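Local coordinates for protein SusD homolog (Bacteroides thetaiotaomicron VPI-5482, PDB 3FDH) that is a SusD/RagB-family protein that probably binds glycans at the bacterial outer membrane for uptake, at residues D27-T32 with E182-Y187; A124-D129 with T434-R439; A239-D244 with T327-L332; P461-Y466 with D485-E490. All coordinates share one frame; numbering follows the deposited sequence. Where two conformers were deposited one is given.

Contact 1: residues D27-T32 with E182-Y187; sequences DVITST and EQDFLY
Ile29 and Phe185 face each other across this contact, each directing its CB toward the other segment. Their side chains cross obliquely, and Ile29 CG2 lies 4.1 Å from Phe185 CB. The other branch of Ile29 ends over the turn of 182-187. Ile29 CD1 meets Phe185 N at 3.9 Å and Asp184 OD1 at 3.8 Å. Ile29 CG2 also touches Leu186 CD1. Thr30, the next residue, brings OG1 to 3.4 Å from Phe185 CD2, obliquely to the ring. That hydroxyl is hydrogen-bonded to Ala26 O of its own helix. Asp184 shapes the loop that Ile29 covers. Asp184 OD1 accepts from Leu186 N, an Asx turn, and at 2.9 Å from Tyr187 N, which makes it an Asx motif. Both nitrogens stand above the carboxylate plane, on the same face. Asp184 OD2 bonds Gly189 N and Trp194 NE1. The contact sets the loop before helix 191-208 against helix 21-37. Phe240 of strand 238-240 touches Ile29, Thr30 and Phe185, and Trp194 packs on Leu186.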
loop_
_atom_site.group_PDB
_atom_site.type_symbol
_atom_site.label_atom_id
_atom_site.label_comp_id
_atom_site.label_asym_id
_atom_site.label_seq_id
_atom_site.Cartn_x
_atom_site.Cartn_y
_atom_site.Cartn_z
ATOM N N ASP A 27 -3.773 11.826 -15.746
ATOM C CA ASP A 27 -2.405 11.920 -15.229
ATOM C C ASP A 27 -2.358 11.703 -13.730
ATOM O O ASP A 27 -1.455 11.061 -13.203
ATOM C CB ASP A 27 -1.804 13.291 -15.528
ATOM C CG ASP A 27 -0.332 13.351 -15.217
ATOM O OD1 ASP A 27 0.492 12.918 -16.062
ATOM O OD2 ASP A 27 0.008 13.870 -14.138
ATOM N N VAL A 28 -3.347 12.250 -13.038
ATOM C CA VAL A 28 -3.417 12.163 -11.572
ATOM C C VAL A 28 -3.589 10.700 -11.161
ATOM O O VAL A 28 -2.945 10.200 -10.250
ATOM C CB VAL A 28 -4.558 13.105 -11.001
ATOM C CG1 VAL A 28 -4.982 12.738 -9.587
ATOM C CG2 VAL A 28 -4.149 14.610 -11.117
ATOM N N ILE A 29 -4.437 9.988 -11.885
ATOM C CA ILE A 29 -4.690 8.590 -11.542
ATOM C C ILE A 29 -3.429 7.764 -11.804
ATOM O O ILE A 29 -3.000 6.913 -10.986
ATOM C CB ILE A 29 -5.871 8.038 -12.326
ATOM C CG1 ILE A 29 -7.158 8.770 -11.918
ATOM C CG2 ILE A 29 -6.039 6.531 -12.130
ATOM C CD1 ILE A 29 -8.355 8.409 -12.812
ATOM N N THR A 30 -2.819 8.045 -12.937
ATOM C CA THR A 30 -1.618 7.320 -13.356
ATOM C C THR A 30 -0.495 7.529 -12.350
ATOM O O THR A 30 0.164 6.592 -11.869
ATOM C CB THR A 30 -1.142 7.796 -14.717
ATOM O OG1 THR A 30 -2.141 7.499 -15.711
ATOM C CG2 THR A 30 0.153 7.098 -15.090
ATOM N N SER A 31 -0.289 8.786 -12.036
ATOM C CA SER A 31 0.777 9.149 -11.097
ATOM C C SER A 31 0.525 8.653 -9.679
ATOM O O SER A 31 1.473 8.219 -8.990
ATOM C CB SER A 31 1.065 10.657 -11.122
ATOM O OG SER A 31 0.014 11.409 -10.561
ATOM N N THR A 32 -0.734 8.681 -9.260
ATOM C CA THR A 32 -1.102 8.222 -7.913
ATOM C C THR A 32 -0.832 6.726 -7.757
ATOM O O THR A 32 -0.321 6.275 -6.725
ATOM C CB THR A 32 -2.536 8.625 -7.513
ATOM O OG1 THR A 32 -2.625 10.059 -7.541
ATOM C CG2 THR A 32 -2.844 8.143 -6.110
ATOM N N GLU A 182 -12.710 7.686 -20.953
ATOM C CA GLU A 182 -11.425 7.195 -21.487
ATOM C C GLU A 182 -10.225 7.659 -20.676
ATOM O O GLU A 182 -9.131 7.080 -20.761
ATOM C CB GLU A 182 -11.281 7.574 -22.972
ATOM C CG GLU A 182 -12.366 6.941 -23.875
ATOM C CD GLU A 182 -12.395 5.406 -23.839
ATOM O OE1 GLU A 182 -11.345 4.775 -23.550
ATOM O OE2 GLU A 182 -13.478 4.829 -24.135
ATOM N N GLN A 183 -10.462 8.663 -19.838
ATOM C CA GLN A 183 -9.409 9.245 -18.983
ATOM C C GLN A 183 -9.411 8.642 -17.582
ATOM O O GLN A 183 -8.436 8.714 -16.842
ATOM C CB GLN A 183 -9.566 10.759 -18.884
ATOM C CG GLN A 183 -9.186 11.526 -20.156
ATOM C CD GLN A 183 -10.177 11.374 -21.251
ATOM O OE1 GLN A 183 -11.348 11.696 -21.072
ATOM N NE2 GLN A 183 -9.714 10.923 -22.429
ATOM N N ASP A 184 -10.529 8.034 -17.226
ATOM C CA ASP A 184 -10.686 7.384 -15.910
ATOM C C ASP A 184 -10.121 5.962 -15.985
ATOM O O ASP A 184 -10.820 4.996 -16.319
ATOM C CB ASP A 184 -12.157 7.347 -15.489
ATOM C CG ASP A 184 -12.363 6.596 -14.193
ATOM O OD1 ASP A 184 -11.326 6.242 -13.554
ATOM O OD2 ASP A 184 -13.533 6.335 -13.826
ATOM N N PHE A 185 -8.833 5.880 -15.749
ATOM C CA PHE A 185 -8.092 4.621 -15.809
ATOM C C PHE A 185 -8.396 3.704 -14.623
ATOM O O PHE A 185 -7.939 2.566 -14.563
ATOM C CB PHE A 185 -6.573 4.855 -15.880
ATOM C CG PHE A 185 -6.131 5.615 -17.089
ATOM C CD1 PHE A 185 -6.583 5.246 -18.348
ATOM C CD2 PHE A 185 -5.237 6.666 -16.969
ATOM C CE1 PHE A 185 -6.165 5.954 -19.459
ATOM C CE2 PHE A 185 -4.813 7.354 -18.064
ATOM C CZ PHE A 185 -5.270 7.009 -19.314
ATOM N N LEU A 186 -9.196 4.193 -13.693
ATOM C CA LEU A 186 -9.534 3.388 -12.540
ATOM C C LEU A 186 -10.847 2.673 -12.804
ATOM O O LEU A 186 -10.915 1.446 -12.757
ATOM C CB LEU A 186 -9.606 4.256 -11.293
ATOM C CG LEU A 186 -9.150 3.616 -10.013
ATOM C CD1 LEU A 186 -7.648 3.187 -10.155
ATOM C CD2 LEU A 186 -9.350 4.625 -8.883
ATOM N N TYR A 187 -11.875 3.431 -13.165
ATOM C CA TYR A 187 -13.215 2.869 -13.301
ATOM C C TYR A 187 -13.985 3.163 -14.602
ATOM O O TYR A 187 -15.164 2.851 -14.721
ATOM C CB TYR A 187 -14.065 3.272 -12.111
ATOM C CG TYR A 187 -13.671 2.646 -10.782
ATOM C CD1 TYR A 187 -13.695 1.283 -10.584
ATOM C CD2 TYR A 187 -13.369 3.438 -9.705
ATOM C CE1 TYR A 187 -13.422 0.730 -9.354
ATOM C CE2 TYR A 187 -13.099 2.903 -8.477
ATOM C CZ TYR A 187 -13.089 1.550 -8.305
ATOM O OH TYR A 187 -12.833 1.013 -7.074
#

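Contact 2: residues A124-D129 with T434-R439; sequences ADFFGD and TYNDFR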
loop_
_atom_site.group_PDB
_atom_site.type_symbol
_atom_site.label_atom_id
_atom_site.label_comp_id
_atom_site.label_asym_id
_atom_site.label_seq_id
_atom_site.Cartn_x
_atom_site.Cartn_y
_atom_site.Cartn_z
ATOM N N ALA A 124 0.353 12.554 4.871
ATOM C CA ALA A 124 0.142 12.511 6.312
ATOM C C ALA A 124 0.681 11.230 6.897
ATOM O O ALA A 124 1.322 11.230 7.919
ATOM C CB ALA A 124 -1.356 12.716 6.670
ATOM N N ASP A 125 0.430 10.124 6.232
ATOM C CA ASP A 125 0.836 8.803 6.773
ATOM C C ASP A 125 2.339 8.596 6.825
ATOM O O ASP A 125 2.903 8.031 7.808
ATOM C CB ASP A 125 0.194 7.681 5.989
ATOM C CG ASP A 125 -1.256 7.600 6.246
ATOM O OD1 ASP A 125 -1.735 8.165 7.263
ATOM O OD2 ASP A 125 -1.931 6.994 5.394
ATOM N N PHE A 126 3.005 9.110 5.795
ATOM C CA PHE A 126 4.432 8.844 5.653
ATOM C C PHE A 126 5.301 9.886 6.254
ATOM O O PHE A 126 6.334 9.556 6.805
ATOM C CB PHE A 126 4.793 8.488 4.199
ATOM C CG PHE A 126 4.349 7.144 3.873
ATOM C CD1 PHE A 126 3.023 6.903 3.523
ATOM C CD2 PHE A 126 5.190 6.080 4.072
ATOM C CE1 PHE A 126 2.594 5.647 3.359
ATOM C CE2 PHE A 126 4.776 4.829 3.867
ATOM C CZ PHE A 126 3.476 4.595 3.534
ATOM N N PHE A 127 4.867 11.131 6.192
ATOM C CA PHE A 127 5.715 12.204 6.654
ATOM C C PHE A 127 5.291 12.881 7.937
ATOM O O PHE A 127 6.089 13.556 8.572
ATOM C CB PHE A 127 5.912 13.225 5.520
ATOM C CG PHE A 127 6.515 12.612 4.313
ATOM C CD1 PHE A 127 7.869 12.466 4.219
ATOM C CD2 PHE A 127 5.720 12.168 3.274
ATOM C CE1 PHE A 127 8.433 11.886 3.116
ATOM C CE2 PHE A 127 6.268 11.574 2.175
ATOM C CZ PHE A 127 7.623 11.419 2.090
ATOM N N GLY A 128 4.054 12.642 8.334
ATOM C CA GLY A 128 3.497 13.227 9.555
ATOM C C GLY A 128 2.974 14.601 9.271
ATOM O O GLY A 128 2.302 14.834 8.263
ATOM N N ASP A 129 3.312 15.505 10.184
ATOM C CA ASP A 129 2.985 16.919 10.038
ATOM C C ASP A 129 3.717 17.397 8.797
ATOM O O ASP A 129 4.902 17.071 8.592
ATOM C CB ASP A 129 3.455 17.736 11.213
ATOM C CG ASP A 129 2.639 17.485 12.476
ATOM O OD1 ASP A 129 1.881 16.496 12.573
ATOM O OD2 ASP A 129 2.793 18.305 13.376
ATOM N N THR A 434 0.490 -1.771 4.408
ATOM C CA THR A 434 0.876 -2.714 5.485
ATOM C C THR A 434 1.761 -2.069 6.510
ATOM O O THR A 434 1.668 -2.334 7.709
ATOM C CB THR A 434 1.542 -3.902 4.964
ATOM O OG1 THR A 434 0.556 -4.637 4.230
ATOM C CG2 THR A 434 2.082 -4.766 6.124
ATOM N N TYR A 435 2.542 -1.140 5.997
ATOM C CA TYR A 435 3.462 -0.351 6.831
ATOM C C TYR A 435 2.708 0.645 7.748
ATOM O O TYR A 435 3.086 0.857 8.899
ATOM C CB TYR A 435 4.453 0.344 5.932
ATOM C CG TYR A 435 5.367 1.291 6.631
ATOM C CD1 TYR A 435 6.404 0.822 7.457
ATOM C CD2 TYR A 435 5.264 2.643 6.411
ATOM C CE1 TYR A 435 7.249 1.699 8.088
ATOM C CE2 TYR A 435 6.108 3.516 7.013
ATOM C CZ TYR A 435 7.110 3.050 7.841
ATOM O OH TYR A 435 7.926 3.985 8.391
ATOM N N ASN A 436 1.608 1.180 7.251
ATOM C CA ASN A 436 0.692 1.973 8.069
ATOM C C ASN A 436 0.096 1.087 9.152
ATOM O O ASN A 436 0.099 1.453 10.307
ATOM C CB ASN A 436 -0.437 2.589 7.262
ATOM C CG ASN A 436 0.040 3.653 6.307
ATOM O OD1 ASN A 436 0.976 4.405 6.631
ATOM N ND2 ASN A 436 -0.591 3.723 5.114
ATOM N N ASP A 437 -0.415 -0.089 8.780
ATOM C CA ASP A 437 -1.018 -0.969 9.775
ATOM C C ASP A 437 -0.017 -1.344 10.854
ATOM O O ASP A 437 -0.326 -1.414 12.041
ATOM C CB ASP A 437 -1.517 -2.277 9.153
ATOM C CG ASP A 437 -2.873 -2.145 8.383
ATOM O OD1 ASP A 437 -3.803 -1.459 8.858
ATOM O OD2 ASP A 437 -3.048 -2.851 7.364
ATOM N N PHE A 438 1.239 -1.504 10.450
ATOM C CA PHE A 438 2.264 -2.007 11.383
ATOM C C PHE A 438 2.525 -0.962 12.420
ATOM O O PHE A 438 2.598 -1.221 13.632
ATOM C CB PHE A 438 3.607 -2.339 10.656
ATOM C CG PHE A 438 4.602 -3.000 11.559
ATOM C CD1 PHE A 438 4.571 -4.353 11.784
ATOM C CD2 PHE A 438 5.502 -2.259 12.248
ATOM C CE1 PHE A 438 5.436 -4.934 12.666
ATOM C CE2 PHE A 438 6.377 -2.831 13.111
ATOM C CZ PHE A 438 6.350 -4.173 13.334
ATOM N N ARG A 439 2.656 0.246 11.929
ATOM C CA ARG A 439 2.938 1.364 12.797
ATOM C C ARG A 439 1.716 1.714 13.667
ATOM O O ARG A 439 1.831 2.167 14.803
ATOM C CB ARG A 439 3.378 2.592 11.996
ATOM C CG ARG A 439 4.729 2.443 11.354
ATOM C CD ARG A 439 5.072 3.754 10.641
ATOM N NE ARG A 439 4.198 3.988 9.502
ATOM C CZ ARG A 439 3.995 5.154 8.928
ATOM N NH1 ARG A 439 4.552 6.216 9.441
ATOM N NH2 ARG A 439 3.176 5.247 7.918
#
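Asp125 and Asn436 mark the closest backbone approach of segments 124-129 and 434-439, which lie on helices 106-127 and 431-443, with their CA atoms 7.0 Å apart. Arg439 spans the gap. Its NH1 and NH2 grip one atom, Asp125 O, end-on and close to the guanidinium plane. Arg439 NH1 to Asp125 O is 2.9 Å, nearly along the C=O axis. Arg439 NH2 reaches Asp125 O at 2.8 Å from above the carbonyl plane. A bend at chi3 (-68°) places Arg439 NE 3.2 Å above the Tyr435 ring plane, offset toward the rim. Arg439 NH2 also makes a weak bond to Asn436 OD1, and Asn436 ND2 bonds Glu433. Asn436 crosses Asp125 at about a right angle, and Asn436 OD1 rests 3.4 Å from Asp125 CB. Phe126 brings its CE2 to 3.4 Å from Tyr435 CD2. These two rings are near parallel, with planes 25° apart, but slid so far that they barely overlap. Arg439 NH2 stands over the centre of the Phe126 ring, though the cation-pi distance is long and any attraction weak. Asp125 carboxylate pairs with Arg208 and also bonds Tyr158 and Trp494. The buried arginine is met by Asp125 O, near the C-terminal end of helix 106-127, and by Leu462 O of a loop, which bonds NH1. The helix end would probably help to balance its charge.

Contact 3: residues A239-D244 with T327-L332; sequences AFDIYD and TAPTLL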
loop_
_atom_site.group_PDB
_atom_site.type_symbol
_atom_site.label_atom_id
_atom_site.label_comp_id
_atom_site.label_asym_id
_atom_site.label_seq_id
_atom_site.Cartn_x
_atom_site.Cartn_y
_atom_site.Cartn_z
ATOM N N ALA A 239 -8.420 -0.652 -8.798
ATOM C CA ALA A 239 -7.272 -1.201 -9.487
ATOM C C ALA A 239 -6.941 -0.405 -10.717
ATOM O O ALA A 239 -7.775 -0.140 -11.548
ATOM C CB ALA A 239 -7.546 -2.644 -9.881
ATOM N N PHE A 240 -5.675 -0.066 -10.805
ATOM C CA PHE A 240 -5.114 0.605 -11.972
ATOM C C PHE A 240 -4.575 -0.570 -12.736
ATOM O O PHE A 240 -3.510 -1.110 -12.391
ATOM C CB PHE A 240 -4.008 1.551 -11.544
ATOM C CG PHE A 240 -3.386 2.308 -12.662
ATOM C CD1 PHE A 240 -4.058 3.350 -13.262
ATOM C CD2 PHE A 240 -2.095 2.021 -13.079
ATOM C CE1 PHE A 240 -3.493 4.072 -14.288
ATOM C CE2 PHE A 240 -1.510 2.749 -14.115
ATOM C CZ PHE A 240 -2.230 3.773 -14.736
ATOM N N ASP A 241 -5.321 -0.958 -13.772
ATOM C CA ASP A 241 -5.068 -2.186 -14.472
ATOM C C ASP A 241 -4.874 -1.945 -15.959
ATOM O O ASP A 241 -5.558 -2.537 -16.767
ATOM C CB ASP A 241 -6.281 -3.077 -14.212
ATOM C CG ASP A 241 -6.032 -4.560 -14.498
ATOM O OD1 ASP A 241 -4.888 -4.997 -14.756
ATOM O OD2 ASP A 241 -7.023 -5.311 -14.432
ATOM N N ILE A 242 -3.952 -1.060 -16.302
ATOM C CA ILE A 242 -3.732 -0.720 -17.706
ATOM C C ILE A 242 -2.332 -1.112 -18.157
ATOM O O ILE A 242 -1.867 -0.717 -19.222
ATOM C CB ILE A 242 -4.014 0.802 -18.003
ATOM C CG1 ILE A 242 -2.914 1.704 -17.423
ATOM C CG2 ILE A 242 -5.393 1.199 -17.467
ATOM C CD1 ILE A 242 -3.061 3.207 -17.759
ATOM N N TYR A 243 -1.674 -1.925 -17.352
ATOM C CA TYR A 243 -0.307 -2.347 -17.707
ATOM C C TYR A 243 -0.280 -3.295 -18.899
ATOM O O TYR A 243 -1.213 -4.082 -19.132
ATOM C CB TYR A 243 0.433 -2.965 -16.510
ATOM C CG TYR A 243 0.518 -2.019 -15.354
ATOM C CD1 TYR A 243 1.001 -0.728 -15.529
ATOM C CD2 TYR A 243 0.130 -2.411 -14.083
ATOM C CE1 TYR A 243 1.081 0.161 -14.459
ATOM C CE2 TYR A 243 0.209 -1.548 -13.004
ATOM C CZ TYR A 243 0.676 -0.257 -13.199
ATOM O OH TYR A 243 0.774 0.611 -12.138
ATOM N N ASP A 244 0.804 -3.171 -19.660
ATOM C CA ASP A 244 1.089 -4.055 -20.801
ATOM C C ASP A 244 2.582 -4.294 -21.029
ATOM O O ASP A 244 3.441 -3.854 -20.252
ATOM C CB ASP A 244 0.435 -3.569 -22.108
ATOM C CG ASP A 244 0.813 -2.127 -22.487
ATOM O OD1 ASP A 244 1.989 -1.722 -22.366
ATOM O OD2 ASP A 244 -0.092 -1.393 -22.943
ATOM N N THR A 327 2.480 -7.265 -15.514
ATOM C CA THR A 327 1.206 -6.633 -15.793
ATOM C C THR A 327 0.201 -6.756 -14.669
ATOM O O THR A 327 -0.965 -6.469 -14.850
ATOM C CB THR A 327 0.612 -7.134 -17.117
ATOM O OG1 THR A 327 0.387 -8.539 -17.047
ATOM C CG2 THR A 327 1.566 -6.842 -18.277
ATOM N N ALA A 328 0.655 -7.096 -13.474
ATOM C CA ALA A 328 -0.279 -7.142 -12.351
ATOM C C ALA A 328 -0.804 -5.737 -12.077
ATOM O O ALA A 328 -0.030 -4.758 -12.112
ATOM C CB ALA A 328 0.407 -7.719 -11.080
ATOM N N PRO A 329 -2.098 -5.609 -11.717
ATOM C CA PRO A 329 -2.565 -4.247 -11.427
ATOM C C PRO A 329 -2.030 -3.667 -10.148
ATOM O O PRO A 329 -1.656 -4.374 -9.238
ATOM C CB PRO A 329 -4.085 -4.395 -11.256
ATOM C CG PRO A 329 -4.333 -5.903 -11.026
ATOM C CD PRO A 329 -3.182 -6.612 -11.697
ATOM N N THR A 330 -2.032 -2.349 -10.111
ATOM C CA THR A 330 -1.715 -1.623 -8.911
ATOM C C THR A 330 -3.039 -1.414 -8.198
ATOM O O THR A 330 -3.972 -0.815 -8.732
ATOM C CB THR A 330 -1.037 -0.265 -9.160
ATOM O OG1 THR A 330 0.257 -0.473 -9.728
ATOM C CG2 THR A 330 -0.916 0.506 -7.857
ATOM N N LEU A 331 -3.104 -1.941 -6.986
ATOM C CA LEU A 331 -4.317 -1.859 -6.165
ATOM C C LEU A 331 -4.229 -0.632 -5.214
ATOM O O LEU A 331 -3.486 -0.616 -4.220
ATOM C CB LEU A 331 -4.558 -3.192 -5.423
ATOM C CG LEU A 331 -4.700 -4.424 -6.317
ATOM C CD1 LEU A 331 -4.982 -5.686 -5.462
ATOM C CD2 LEU A 331 -5.721 -4.182 -7.375
ATOM N N LEU A 332 -4.971 0.423 -5.573
ATOM C CA LEU A 332 -5.073 1.637 -4.743
ATOM C C LEU A 332 -5.806 1.250 -3.477
ATOM O O LEU A 332 -5.544 1.790 -2.404
ATOM C CB LEU A 332 -5.721 2.808 -5.442
ATOM C CG LEU A 332 -4.883 3.462 -6.546
ATOM C CD1 LEU A 332 -5.602 4.713 -7.123
ATOM C CD2 LEU A 332 -3.502 3.863 -6.052
HETATM O O HOH W 1 -2.623 -4.095 -15.543
HETATM O O HOH W 2 -3.824 -7.455 -15.334
#
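Ala239 packs its CB against Leu331 CD2 at 3.5 Å, a tight carbon pair, and more loosely against Pro329 CB. Ala239 and Leu331 form a non-hydrogen-bonded antiparallel pair. Phe240 is next and pairs with Thr330 as the hydrogen-bonded pair. Phe240 N gives a nearly straight bond to Thr330 O (2.8 Å, 174°), and Thr330 N returns one to Phe240 O at 3.0 Å. Asp241 leaves the strand. It lies alongside Pro329, pointing the same way, with Asp241 OD1 3.6 Å from Pro329 CB. One water bridges Asp241 OD1 and Thr327 O. A second accepts from Tyr243 N and lies within hydrogen-bonding distance of both oxygens. Tyr243 turns its CB toward 327-332. Its ring edge runs past Ala328 O, which is 3.1 Å from Tyr243 CD2. The ring ends at Thr330, where Tyr243 OH and Thr330 OG1 share a hydrogen bond of 2.7 Å. Asp244 closes the segment with Asp244 CA 3.8 Å from Thr327 CG2. The two-strand ribbon has only two backbone bonds between these segments. A buried hydroxyl pair and water bridging at the exposed Asp241 carboxylate continue the contact beyond it.

Contact 4: residues P461-Y466 with D485-E490; sequences PLRYPY and DYVYSE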
loop_
_atom_site.group_PDB
_atom_site.type_symbol
_atom_site.label_atom_id
_atom_site.label_comp_id
_atom_site.label_asym_id
_atom_site.label_seq_id
_atom_site.Cartn_x
_atom_site.Cartn_y
_atom_site.Cartn_z
ATOM N N PRO A 461 12.269 2.538 11.167
ATOM C CA PRO A 461 11.722 3.835 10.824
ATOM C C PRO A 461 10.241 3.995 11.078
ATOM O O PRO A 461 9.406 3.288 10.518
ATOM C CB PRO A 461 12.000 3.959 9.330
ATOM C CG PRO A 461 12.100 2.548 8.840
ATOM C CD PRO A 461 12.416 1.659 9.998
ATOM N N LEU A 462 9.941 4.991 11.898
ATOM C CA LEU A 462 8.547 5.259 12.312
ATOM C C LEU A 462 7.832 6.118 11.296
ATOM O O LEU A 462 6.622 6.341 11.375
ATOM C CB LEU A 462 8.531 5.990 13.647
ATOM C CG LEU A 462 9.232 5.271 14.785
ATOM C CD1 LEU A 462 9.240 6.117 16.044
ATOM C CD2 LEU A 462 8.527 4.042 15.092
ATOM N N ARG A 463 8.626 6.597 10.351
ATOM C CA ARG A 463 8.150 7.503 9.298
ATOM C C ARG A 463 9.216 7.664 8.244
ATOM O O ARG A 463 10.335 7.172 8.432
ATOM C CB ARG A 463 7.865 8.889 9.910
ATOM C CG ARG A 463 9.064 9.582 10.506
ATOM C CD ARG A 463 8.631 10.504 11.648
ATOM N NE ARG A 463 7.866 11.665 11.200
ATOM C CZ ARG A 463 7.091 12.415 11.968
ATOM N NH1 ARG A 463 6.904 12.118 13.249
ATOM N NH2 ARG A 463 6.477 13.458 11.426
ATOM N N TYR A 464 8.871 8.398 7.178
ATOM C CA TYR A 464 9.810 8.717 6.085
ATOM C C TYR A 464 10.327 10.137 6.299
ATOM O O TYR A 464 9.556 11.016 6.713
ATOM C CB TYR A 464 9.169 8.671 4.717
ATOM C CG TYR A 464 8.878 7.237 4.275
ATOM C CD1 TYR A 464 8.863 6.237 5.205
ATOM C CD2 TYR A 464 8.612 6.942 2.957
ATOM C CE1 TYR A 464 8.569 4.924 4.811
ATOM C CE2 TYR A 464 8.336 5.684 2.581
ATOM C CZ TYR A 464 8.319 4.690 3.484
ATOM O OH TYR A 464 8.009 3.421 2.988
ATOM N N PRO A 465 11.604 10.386 5.952
ATOM C CA PRO A 465 12.090 11.743 6.097
ATOM C C PRO A 465 11.554 12.714 5.034
ATOM O O PRO A 465 11.291 12.345 3.878
ATOM C CB PRO A 465 13.615 11.581 5.925
ATOM C CG PRO A 465 13.769 10.352 5.076
ATOM C CD PRO A 465 12.691 9.450 5.575
ATOM N N TYR A 466 11.395 13.954 5.449
ATOM C CA TYR A 466 10.941 15.022 4.540
ATOM C C TYR A 466 11.904 15.188 3.362
ATOM O O TYR A 466 13.136 15.009 3.480
ATOM C CB TYR A 466 10.817 16.372 5.258
ATOM C CG TYR A 466 9.832 16.406 6.425
ATOM C CD1 TYR A 466 8.463 16.339 6.205
ATOM C CD2 TYR A 466 10.281 16.506 7.738
ATOM C CE1 TYR A 466 7.551 16.349 7.280
ATOM C CE2 TYR A 466 9.376 16.539 8.819
ATOM C CZ TYR A 466 8.022 16.479 8.579
ATOM O OH TYR A 466 7.147 16.499 9.635
ATOM N N ASP A 485 17.403 12.055 12.419
ATOM C CA ASP A 485 17.369 10.961 13.419
ATOM C C ASP A 485 15.963 10.765 13.954
ATOM O O ASP A 485 15.583 9.701 14.424
ATOM C CB ASP A 485 18.333 11.217 14.578
ATOM C CG ASP A 485 19.780 11.068 14.188
ATOM O OD1 ASP A 485 20.096 10.457 13.144
ATOM O OD2 ASP A 485 20.620 11.571 14.963
ATOM N N TYR A 486 15.175 11.815 13.834
ATOM C CA TYR A 486 13.780 11.830 14.362
ATOM C C TYR A 486 12.910 10.742 13.719
ATOM O O TYR A 486 11.918 10.278 14.277
ATOM C CB TYR A 486 13.145 13.239 14.197
ATOM C CG TYR A 486 12.656 13.455 12.783
ATOM C CD1 TYR A 486 13.542 13.674 11.724
ATOM C CD2 TYR A 486 11.295 13.363 12.493
ATOM C CE1 TYR A 486 13.070 13.816 10.405
ATOM C CE2 TYR A 486 10.826 13.536 11.196
ATOM C CZ TYR A 486 11.703 13.743 10.154
ATOM O OH TYR A 486 11.195 13.860 8.866
ATOM N N VAL A 487 13.334 10.258 12.559
ATOM C CA VAL A 487 12.523 9.263 11.852
ATOM C C VAL A 487 12.468 7.983 12.689
ATOM O O VAL A 487 11.565 7.168 12.551
ATOM C CB VAL A 487 13.028 8.965 10.399
ATOM C CG1 VAL A 487 13.145 10.284 9.564
ATOM C CG2 VAL A 487 14.309 8.228 10.421
ATOM N N TYR A 488 13.409 7.849 13.602
ATOM C CA TYR A 488 13.477 6.647 14.411
ATOM C C TYR A 488 12.929 6.828 15.810
ATOM O O TYR A 488 12.753 5.840 16.525
ATOM C CB TYR A 488 14.920 6.158 14.545
ATOM C CG TYR A 488 15.612 5.787 13.250
ATOM C CD1 TYR A 488 15.144 4.759 12.488
ATOM C CD2 TYR A 488 16.747 6.453 12.823
ATOM C CE1 TYR A 488 15.791 4.386 11.293
ATOM C CE2 TYR A 488 17.400 6.098 11.651
ATOM C CZ TYR A 488 16.909 5.063 10.886
ATOM O OH TYR A 488 17.566 4.681 9.726
ATOM N N SER A 489 12.724 8.076 16.222
ATOM C CA SER A 489 12.254 8.366 17.575
ATOM C C SER A 489 10.889 9.073 17.690
ATOM O O SER A 489 10.277 9.051 18.725
ATOM C CB SER A 489 13.269 9.257 18.276
ATOM O OG SER A 489 13.415 10.454 17.555
ATOM N N GLU A 490 10.405 9.667 16.612
ATOM C CA GLU A 490 9.183 10.454 16.679
ATOM C C GLU A 490 8.067 9.812 15.900
ATOM O O GLU A 490 7.997 9.962 14.698
ATOM C CB GLU A 490 9.433 11.846 16.107
ATOM C CG GLU A 490 10.378 12.719 16.978
ATOM C CD GLU A 490 9.768 13.112 18.286
ATOM O OE1 GLU A 490 8.557 12.908 18.473
ATOM O OE2 GLU A 490 10.496 13.661 19.155
HETATM O O HOH W 3 8.679 12.798 8.451
#
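Arg463 and Tyr486 each hold CG between the backbone N and the carbonyl carbon (chi1 62° and 80°), and this starts both side chains on paths that meet. They cross at about a right angle, with Arg463 NE 3.5 Å from Tyr486 CE2. The guanidinium and ring planes stand 57° apart. Beyond its bend at chi3, the arginine sends NH1 to Glu490 O at 2.8 Å. That bond is fairly straight and in the guanidinium plane, though NH1 lies above the plane of the carbonyl. Leu462 N donates to Val487 O at 2.8 Å, and Leu462 CD1 rests by Tyr488 O and the backbone that follows. Val487 fills the middle. Its CG1 meets Pro465 CB at 3.9 Å, and its CB lies close to Arg463 CG. Tyr488 turns a ring edge to Pro461 N. At the far end Tyr486 OH comes 3.0 Å from Tyr466 CD2. The two rings are nearly parallel but slid apart, and Tyr466 N makes only a weak bond to Tyr486 OH. One water accepts from Arg463 NE and Tyr486 OH and donates to Tyr464 O at 2.6 Å. Arg463 NH2 also pairs with the terminal carboxylate of Arg499 and bonds Phe127 O. The largely buried guanidinium is thus met by backbone oxygens, a water and a carboxylate, which probably steadies its charge and ties the C-terminal tail to 461-466.

In the fold
The contacts form two touching pairs. Contacts 1 and 3 have centres about 11 Å apart and touch through Phe240 of contact 3 and where Leu186 packs on Ala239. Contacts 2 and 4 have centres about 10 Å apart. They meet where Tyr466 OH probably hydrogen-bonds Asp129 O and Tyr435 OH probably hydrogen-bonds Pro461 O. Contacts 3 and 4 lie about 30 Å apart between centres, on opposite sides of the chain's centre. Along the chain, contacts 1 and 2 interleave, contact 3 is nested within the loop closed by contact 2, and contact 4 comes last. Helices 21-37 and 106-127 of the N-terminal part are thereby joined to later parts of this largely helical SusD-like chain.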